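Local coordinates for serine repeat antigen 5 (Plasmodium falciparum, PDB 6X42), which has a papain-like cysteine protease fold but is a pseudo-zymogen, probably lacking the activity of an ordinary cysteine protease, at residues 164-169 and 270-275; 192-197 and 214-219. All blocks are in the same frame, centred on the assembly; numbering follows the deposited sequence. Where two conformers were deposited one is given.

Interaction 1 (164-169 and 270-275); sequences ESERFH and FIHSVV. With CA (calcium ion), chain C.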
# COMPACT_ATOMS: atom_id res chain seq x y z
N GLU A 164 -12.51 6.30 -4.50
CA GLU A 164 -12.39 7.47 -3.62
C GLU A 164 -13.50 7.46 -2.58
O GLU A 164 -14.67 7.29 -2.94
CB GLU A 164 -12.46 8.77 -4.40
CG GLU A 164 -11.31 8.94 -5.36
CD GLU A 164 -11.49 8.21 -6.65
OE1 GLU A 164 -12.61 8.32 -7.22
OE2 GLU A 164 -10.53 7.55 -7.13
N SER A 165 -13.15 7.67 -1.32
CA SER A 165 -14.19 7.68 -0.29
C SER A 165 -15.21 8.79 -0.52
O SER A 165 -16.39 8.63 -0.18
CB SER A 165 -13.54 7.79 1.09
OG SER A 165 -12.81 9.00 1.22
N GLU A 166 -14.80 9.93 -1.06
CA GLU A 166 -15.74 11.01 -1.32
C GLU A 166 -16.82 10.57 -2.30
O GLU A 166 -17.97 10.99 -2.18
CB GLU A 166 -15.01 12.25 -1.86
CG GLU A 166 -14.32 13.15 -0.78
CD GLU A 166 -13.19 14.07 -1.32
OE1 GLU A 166 -13.51 15.26 -1.50
OE2 GLU A 166 -12.01 13.76 -1.40
N ARG A 167 -16.47 9.73 -3.27
CA ARG A 167 -17.47 9.23 -4.22
C ARG A 167 -18.39 8.19 -3.59
O ARG A 167 -19.47 7.93 -4.11
CB ARG A 167 -16.80 8.68 -5.48
CG ARG A 167 -15.96 9.72 -6.27
CD ARG A 167 -16.81 10.81 -6.94
N PHE A 168 -17.99 7.61 -2.46
CA PHE A 168 -18.80 6.64 -1.73
C PHE A 168 -19.40 7.22 -0.47
O PHE A 168 -19.79 6.47 0.43
CB PHE A 168 -17.96 5.41 -1.35
CG PHE A 168 -17.70 4.47 -2.47
CD1 PHE A 168 -16.69 4.73 -3.38
CD2 PHE A 168 -18.45 3.32 -2.62
CE1 PHE A 168 -16.44 3.86 -4.42
CE2 PHE A 168 -18.20 2.45 -3.65
CZ PHE A 168 -17.19 2.72 -4.56
N HIS A 169 -19.51 8.56 -0.37
CA HIS A 169 -19.91 9.17 0.89
C HIS A 169 -21.30 8.71 1.34
O HIS A 169 -21.53 8.58 2.55
CB HIS A 169 -19.84 10.71 0.81
CG HIS A 169 -20.89 11.33 -0.06
ND1 HIS A 169 -22.01 11.95 0.46
CD2 HIS A 169 -21.00 11.43 -1.41
CE1 HIS A 169 -22.76 12.41 -0.54
NE2 HIS A 169 -22.17 12.10 -1.68
N PHE A 270 -10.94 9.56 6.78
CA PHE A 270 -9.49 9.48 6.93
C PHE A 270 -8.81 8.80 5.73
O PHE A 270 -7.71 9.21 5.31
CB PHE A 270 -9.15 8.75 8.24
CG PHE A 270 -7.69 8.49 8.41
CD1 PHE A 270 -6.84 9.48 8.86
CD2 PHE A 270 -7.16 7.26 8.11
CE1 PHE A 270 -5.48 9.22 8.99
CE2 PHE A 270 -5.81 7.00 8.23
CZ PHE A 270 -4.96 7.99 8.67
N ILE A 271 -9.44 7.78 5.15
CA ILE A 271 -8.93 7.15 3.94
C ILE A 271 -9.48 7.94 2.76
O ILE A 271 -10.67 7.93 2.49
CB ILE A 271 -9.36 5.68 3.85
CG1 ILE A 271 -8.86 4.87 5.06
CG2 ILE A 271 -8.89 5.10 2.53
CD1 ILE A 271 -7.36 4.81 5.24
N HIS A 272 -8.60 8.63 2.04
CA HIS A 272 -9.03 9.41 0.88
C HIS A 272 -9.43 8.51 -0.28
O HIS A 272 -10.45 8.75 -0.95
CB HIS A 272 -7.88 10.34 0.47
CG HIS A 272 -8.19 11.15 -0.74
ND1 HIS A 272 -7.98 10.67 -2.02
CD2 HIS A 272 -8.74 12.38 -0.87
CE1 HIS A 272 -8.41 11.58 -2.89
NE2 HIS A 272 -8.86 12.63 -2.21
N SER A 273 -8.63 7.50 -0.55
CA SER A 273 -8.78 6.68 -1.73
C SER A 273 -7.96 5.42 -1.55
O SER A 273 -7.04 5.36 -0.72
CB SER A 273 -8.37 7.45 -2.99
OG SER A 273 -7.11 8.06 -2.85
N VAL A 274 -8.31 4.41 -2.35
CA VAL A 274 -7.54 3.18 -2.42
C VAL A 274 -7.25 2.85 -3.88
O VAL A 274 -8.03 3.19 -4.77
CB VAL A 274 -8.23 2.01 -1.71
CG1 VAL A 274 -8.39 2.26 -0.20
CG2 VAL A 274 -9.58 1.70 -2.29
N VAL A 275 -6.16 2.13 -4.09
CA VAL A 275 -5.74 1.66 -5.40
C VAL A 275 -5.38 0.18 -5.31
O VAL A 275 -4.72 -0.26 -4.36
CB VAL A 275 -4.54 2.47 -5.95
CG1 VAL A 275 -4.11 1.97 -7.31
CG2 VAL A 275 -4.87 3.93 -6.01
CA CA C . -11.51 16.05 -2.44
O HOH W 1 -11.99 10.94 -1.71
O HOH W 2 -10.29 14.54 -3.81
O HOH W 3 -13.07 16.60 -4.11

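Interaction 2 (192-197 and 214-219); sequences YIKAEN and DDTADH. With CA (calcium ion), chain B; CA (calcium ion), chain C; EDO (1,2-ethanediol), chain F.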
# COMPACT_ATOMS: atom_id res chain seq x y z
N TYR A 192 -4.45 6.14 0.20
CA TYR A 192 -3.90 7.51 0.27
C TYR A 192 -4.49 8.21 1.48
O TYR A 192 -5.66 8.08 1.69
CB TYR A 192 -4.13 8.32 -1.00
CG TYR A 192 -2.88 8.37 -1.83
CD1 TYR A 192 -2.68 7.47 -2.87
CD2 TYR A 192 -1.84 9.23 -1.51
CE1 TYR A 192 -1.51 7.47 -3.60
CE2 TYR A 192 -0.66 9.24 -2.23
CZ TYR A 192 -0.50 8.36 -3.28
OH TYR A 192 0.66 8.36 -4.00
N ILE A 193 -3.65 8.87 2.25
CA ILE A 193 -4.02 9.70 3.39
C ILE A 193 -3.27 11.03 3.28
O ILE A 193 -2.35 11.19 2.47
CB ILE A 193 -3.70 9.02 4.74
CG1 ILE A 193 -2.19 8.79 4.93
CG2 ILE A 193 -4.44 7.69 4.83
CD1 ILE A 193 -1.83 8.36 6.36
N LYS A 194 -3.66 11.99 4.11
CA LYS A 194 -2.88 13.21 4.28
C LYS A 194 -1.93 12.98 5.45
O LYS A 194 -2.38 12.68 6.56
CB LYS A 194 -3.78 14.44 4.48
CG LYS A 194 -3.07 15.74 4.08
CD LYS A 194 -4.01 16.93 4.06
CE LYS A 194 -3.38 18.12 3.35
NZ LYS A 194 -4.30 19.28 3.39
N ALA A 195 -0.63 13.10 5.19
CA ALA A 195 0.38 12.74 6.19
C ALA A 195 0.18 13.50 7.49
O ALA A 195 0.42 12.96 8.58
CB ALA A 195 1.79 12.98 5.65
N GLU A 196 -0.24 14.77 7.39
CA GLU A 196 -0.44 15.56 8.61
C GLU A 196 -1.32 14.82 9.61
O GLU A 196 -1.14 14.98 10.82
CB GLU A 196 -1.06 16.93 8.28
CG GLU A 196 -2.55 16.89 7.94
CD GLU A 196 -3.19 18.25 7.71
OE1 GLU A 196 -2.48 19.18 7.24
OE2 GLU A 196 -4.42 18.36 7.92
N ASN A 197 -2.27 14.03 9.12
CA ASN A 197 -3.29 13.46 9.98
C ASN A 197 -2.74 12.41 10.93
O ASN A 197 -3.40 12.12 11.93
CB ASN A 197 -4.44 12.88 9.16
CG ASN A 197 -5.25 13.97 8.49
OD1 ASN A 197 -5.27 15.10 8.97
ND2 ASN A 197 -5.92 13.65 7.40
N ASP A 214 -9.11 14.89 5.10
CA ASP A 214 -9.11 16.20 4.47
C ASP A 214 -9.63 16.06 3.05
O ASP A 214 -9.88 14.96 2.57
CB ASP A 214 -7.70 16.78 4.50
CG ASP A 214 -7.22 17.02 5.92
OD1 ASP A 214 -7.60 18.02 6.56
OD2 ASP A 214 -6.48 16.19 6.45
N ASP A 215 -9.73 17.19 2.36
CA ASP A 215 -10.22 17.17 0.99
C ASP A 215 -9.27 16.44 0.06
O ASP A 215 -9.70 15.88 -0.96
CB ASP A 215 -10.37 18.63 0.56
CG ASP A 215 -11.27 18.84 -0.63
OD1 ASP A 215 -11.95 17.90 -1.11
OD2 ASP A 215 -11.32 20.03 -1.03
N THR A 216 -7.98 16.42 0.40
CA THR A 216 -6.93 15.85 -0.42
C THR A 216 -6.07 14.90 0.41
O THR A 216 -6.22 14.79 1.63
CB THR A 216 -6.06 16.93 -1.06
OG1 THR A 216 -5.35 17.65 -0.05
CG2 THR A 216 -6.89 17.90 -1.88
N ALA A 217 -5.13 14.26 -0.29
CA ALA A 217 -4.16 13.35 0.31
C ALA A 217 -2.80 13.60 -0.30
O ALA A 217 -2.69 14.25 -1.34
CB ALA A 217 -4.59 11.89 0.12
N ASP A 218 -1.75 13.05 0.35
CA ASP A 218 -0.39 13.27 -0.12
C ASP A 218 0.58 12.17 0.28
O ASP A 218 1.77 12.32 -0.00
CB ASP A 218 0.14 14.64 0.35
CG ASP A 218 0.24 14.75 1.87
OD1 ASP A 218 0.06 13.72 2.56
OD2 ASP A 218 0.51 15.87 2.36
N HIS A 219 0.13 11.06 0.86
CA HIS A 219 1.03 10.05 1.41
C HIS A 219 0.36 8.70 1.25
O HIS A 219 -0.80 8.53 1.63
CB HIS A 219 1.30 10.40 2.89
CG HIS A 219 2.20 9.43 3.57
ND1 HIS A 219 3.55 9.33 3.28
CD2 HIS A 219 1.95 8.54 4.55
CE1 HIS A 219 4.07 8.37 4.03
NE2 HIS A 219 3.12 7.87 4.80
CA CA B . -6.29 17.22 8.65
CA CA C . -11.51 16.05 -2.44
C1 EDO F . 4.32 13.64 2.67
O1 EDO F . 3.89 13.55 1.30
C2 EDO F . 4.91 15.02 2.91
O2 EDO F . 5.97 15.20 1.96
O HOH W 4 -6.57 18.91 1.98
O HOH W 5 0.38 16.39 5.02
O HOH W 6 -8.14 15.99 9.65
O HOH W 2 -10.29 14.54 -3.81
O HOH W 3 -13.07 16.60 -4.11

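Interaction 1 (164-169 and 270-275)
Ser165 meets Ile271 and His272 with both its side chain and its backbone. Its OG stands between its own backbone N and carbonyl carbon (chi1 62°). From there it donates to Ile271 O at 2.7 Å, in the plane of that carbonyl. Ser165 N bonds to His272 O at 2.9 Å from above the carbonyl plane. One serine thus grips two successive carbonyls. Just before it, Glu164 forms an antiparallel non-hydrogen-bonded pair with Ser273, and Glu164 CG packs on Ser273 CB at 4.1 Å.

Glu166 is extended beyond CG and binds a calcium ion with both oxygens, OE1 at 2.4 Å and OE2 at 2.6 Å. The His272 ring comes close to this carboxylate, with the two planes 75° apart. Glu166 OE2 and His272 NE2 are 3.4 Å apart, but the angle is too poor for a hydrogen bond. Waters bridge the two residues. One bonds to Glu166 N, Glu166 OE2 and the backbone His272 O, and lies over the centre of the imidazole. Another, a calcium ligand, bonds to His272 NE2 in the ring plane. His272 ND1 shares a hydrogen bond with Ser273 OG at 2.9 Å. These two in-plane bonds fix the ring's rotation. His272 thus sits in the second shell of a calcium site in the papain-like domain. The contact joins strand 160-164 to strand 273-280, and Phe175 of helix 172-186 packs on Ser165.

Interaction 2 (192-197 and 214-219)
Ile193 and His219 form an antiparallel hydrogen-bonded pair. Ile193 N donates to His219 O at 2.9 Å in a nearly straight bond. Ile193 O accepts from both His219 N and Asp218 N, which makes a classic beta bulge. Beyond it, the chain from Lys194 turns into the 3-10 segment that begins at Ala195. Asp218 OD1 accepts from Ala195 N at 2.8 Å with its syn lone pair, and a water joins Asp218 OD2 to Glu196 N.

Asp214 grips a second calcium ion with both oxygens. Glu196 OE2, at 2.3 Å, and Asn197 OD1 bind the same ion. Both side chains reach Asp214 tip to tip. The Glu196 carboxylate stands 89° to that of Asp214, whereas the Asn197 amide is nearly coplanar with it and donates from ND2 to Asp214 OD2 at 2.8 Å. In one of two conformers, Lys194 crosses Asp214 at about a right angle, and Lys194 NZ reaches Thr216 OG1 through a water.

His219 lies beside Ile193, pointing the same way. Its NE2 bonds to Asn244 OD1, as the active-site histidine and asparagine do in papain-family proteases. The contact ties the end of strand 189-193 to the start of strand 219-230, with helix 53-68 touching Tyr192 and His219.

Overall arrangement
Interactions 1 and 2 have centres about 11 Å apart, and both segments of interaction 2 fall, in sequence, between those of interaction 1. Strands 189-193 and 273-280 join them edge to edge: Ser273 O is 2.9 Å from Tyr192 N, and His272 N is 3.0 Å from Tyr192 O, both probable hydrogen bonds. They also share a calcium ion, with Glu166 supplied by interaction 1 and Asp215 by interaction 2. The other calcium belongs to interaction 2, and its nearest approach to the His272 side chain is about 11 Å. By sequence motif, Ser53, which His219 touches, takes the place of papain's active-site cysteine, consistent with a pseudo-enzyme.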